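Local coordinates for fructose permease (Bacillus subtilis, PDB 1BLE), which passes a phosphoryl group, received on a histidine from the IIA component, to fructose during its uptake by the phosphotransferase system, at residues A[20-25]-A[145-150]. Residues are numbered along the deposited sequence; the frame is centred on the assembly and turned at random.
Sequences TRWIKV and QLPSDA
The indole NE1 of Trp22 donates a hydrogen bond to the backbone O of Gln145 at 2.6 Å. The bond is nearly straight, with an N-H...O angle of 166°. The acceptor lies at the ring edge, in the indole plane, while the donor is tilted 29° from the carbonyl plane. CG of Trp22 stands anti to its own carbonyl carbon, beside the backbone N (chi1 -79°). The NE1 edge and the six-membered ring meet the loop 145-150. Pro147 covers one face of the ring. Pro147 CG sits 3.5 Å from the centroid of the Trp22 six-membered ring, almost on the normal, in a CH-pi contact. Pro147 CD lies 3.6 Å from Trp22 CE2. Val25 adds a looser apolar contact, with Val25 CG2 4.1 Å from Pro147 CG. An alanine in place of Trp22 would probably leave the Gln145 carbonyl without its indole donor and Pro147 without the ring face it rests on.

Arg21, one residue earlier on the helix, reaches Ser148 and Leu146. Arg21 NH1 makes a weak hydrogen bond to Ser148 OG at 3.4 Å, and passes 3.6 Å from Leu146 CD1. The loop is shaped by a type I beta turn from Leu146 to Asp149. Within it, Leu146 N donates to Asp149 OD2 at 3.0 Å, on the anti side of the carboxylate. CB of Gln145 points away from the helix, and NE2 of this side chain is hydrogen-bonded to Gly106 O.

Trp22 also touches Leu6 and Arg8 of strand 3-10 and Met81 of strand 79-84. The contact thus ties helix 18-26 to the loop after strand 140-143, across one side of the mainly parallel alpha/beta sheet of this IIB domain. The Gln145 side chain is about 8 Å from that of His15, which carries the phosphoryl group during catalysis, so the loop begins close to the active site.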
loop_
_atom_site.group_PDB
_atom_site.type_symbol
_atom_site.label_atom_id
_atom_site.label_comp_id
_atom_site.label_asym_id
_atom_site.label_seq_id
_atom_site.Cartn_x
_atom_site.Cartn_y
_atom_site.Cartn_z
ATOM N N THR A 20 -4.922 -5.385 16.668
ATOM C CA THR A 20 -4.650 -6.799 16.435
ATOM C C THR A 20 -5.468 -7.646 17.402
ATOM O O THR A 20 -6.041 -8.678 17.042
ATOM C CB THR A 20 -3.133 -7.102 16.659
ATOM O OG1 THR A 20 -2.348 -6.377 15.704
ATOM C CG2 THR A 20 -2.824 -8.585 16.528
ATOM N N ARG A 21 -5.568 -7.180 18.632
ATOM C CA ARG A 21 -6.305 -7.926 19.622
ATOM C C ARG A 21 -7.776 -8.001 19.275
ATOM O O ARG A 21 -8.381 -9.048 19.436
ATOM C CB ARG A 21 -6.049 -7.353 21.016
ATOM C CG ARG A 21 -4.532 -7.303 21.359
ATOM C CD ARG A 21 -4.213 -7.706 22.793
ATOM N NE ARG A 21 -5.156 -8.724 23.261
ATOM C CZ ARG A 21 -5.737 -8.730 24.464
ATOM N NH1 ARG A 21 -5.465 -7.774 25.350
ATOM N NH2 ARG A 21 -6.650 -9.648 24.759
ATOM N N TRP A 22 -8.339 -6.929 18.718
ATOM C CA TRP A 22 -9.754 -6.945 18.356
ATOM C C TRP A 22 -9.954 -7.898 17.216
ATOM O O TRP A 22 -10.913 -8.661 17.199
ATOM C CB TRP A 22 -10.262 -5.561 17.977
ATOM C CG TRP A 22 -10.521 -4.757 19.161
ATOM C CD1 TRP A 22 -9.687 -3.835 19.712
ATOM C CD2 TRP A 22 -11.654 -4.854 20.034
ATOM N NE1 TRP A 22 -10.221 -3.372 20.890
ATOM C CE2 TRP A 22 -11.428 -3.988 21.125
ATOM C CE3 TRP A 22 -12.844 -5.608 20.011
ATOM C CZ2 TRP A 22 -12.326 -3.833 22.182
ATOM C CZ3 TRP A 22 -13.758 -5.451 21.074
ATOM C CH2 TRP A 22 -13.487 -4.579 22.151
ATOM N N ILE A 23 -8.999 -7.885 16.303
ATOM C CA ILE A 23 -9.064 -8.747 15.147
ATOM C C ILE A 23 -9.058 -10.223 15.533
ATOM O O ILE A 23 -9.992 -10.953 15.204
ATOM C CB ILE A 23 -7.908 -8.422 14.167
ATOM C CG1 ILE A 23 -8.180 -7.073 13.479
ATOM C CG2 ILE A 23 -7.727 -9.538 13.144
ATOM C CD1 ILE A 23 -6.937 -6.327 13.094
ATOM N N LYS A 24 -8.041 -10.656 16.286
ATOM C CA LYS A 24 -7.949 -12.084 16.667
ATOM C C LYS A 24 -9.235 -12.556 17.341
ATOM O O LYS A 24 -9.713 -13.663 17.105
ATOM C CB LYS A 24 -6.709 -12.387 17.561
ATOM N N VAL A 25 -9.867 -11.632 18.033
ATOM C CA VAL A 25 -11.041 -11.941 18.784
ATOM C C VAL A 25 -12.289 -12.078 17.951
ATOM O O VAL A 25 -13.120 -12.918 18.219
ATOM C CB VAL A 25 -11.193 -10.944 19.961
ATOM C CG1 VAL A 25 -12.452 -11.146 20.668
ATOM C CG2 VAL A 25 -10.085 -11.165 20.954
ATOM N N GLN A 145 -10.466 0.006 25.368
ATOM C CA GLN A 145 -9.359 -0.179 24.436
ATOM C C GLN A 145 -9.253 -1.605 23.934
ATOM O O GLN A 145 -9.165 -1.850 22.727
ATOM C CB GLN A 145 -8.026 0.190 25.091
ATOM C CG GLN A 145 -8.065 1.492 25.829
ATOM C CD GLN A 145 -8.470 2.629 24.933
ATOM O OE1 GLN A 145 -7.846 2.841 23.886
ATOM N NE2 GLN A 145 -9.520 3.377 25.327
ATOM N N LEU A 146 -9.244 -2.534 24.886
ATOM C CA LEU A 146 -9.098 -3.948 24.604
ATOM C C LEU A 146 -10.337 -4.838 24.830
ATOM O O LEU A 146 -11.307 -4.427 25.470
ATOM C CB LEU A 146 -7.923 -4.421 25.437
ATOM C CG LEU A 146 -6.672 -3.551 25.310
ATOM C CD1 LEU A 146 -5.558 -4.246 26.025
ATOM C CD2 LEU A 146 -6.275 -3.362 23.853
ATOM N N PRO A 147 -10.372 -6.028 24.217
ATOM C CA PRO A 147 -11.537 -6.886 24.428
ATOM C C PRO A 147 -11.634 -7.348 25.875
ATOM O O PRO A 147 -12.670 -7.822 26.318
ATOM C CB PRO A 147 -11.274 -8.041 23.489
ATOM C CG PRO A 147 -10.617 -7.370 22.360
ATOM C CD PRO A 147 -9.610 -6.494 23.048
ATOM N N SER A 148 -10.550 -7.167 26.615
ATOM C CA SER A 148 -10.478 -7.543 28.032
ATOM C C SER A 148 -10.764 -6.461 29.063
ATOM O O SER A 148 -10.825 -6.740 30.243
ATOM C CB SER A 148 -9.124 -8.177 28.350
ATOM O OG SER A 148 -8.097 -7.644 27.539
ATOM N N ASP A 149 -10.855 -5.214 28.642
ATOM C CA ASP A 149 -11.165 -4.154 29.580
ATOM C C ASP A 149 -12.675 -4.310 29.690
ATOM O O ASP A 149 -13.295 -4.850 28.768
ATOM C CB ASP A 149 -10.770 -2.783 28.999
ATOM C CG ASP A 149 -9.244 -2.587 28.887
ATOM O OD1 ASP A 149 -8.530 -2.930 29.858
ATOM O OD2 ASP A 149 -8.739 -2.095 27.846
ATOM N N ALA A 150 -13.260 -3.969 30.836
ATOM C CA ALA A 150 -14.712 -4.071 30.987
ATOM C C ALA A 150 -15.363 -2.929 30.204
ATOM O O ALA A 150 -14.843 -1.825 30.159
ATOM C CB ALA A 150 -15.101 -4.010 32.451
#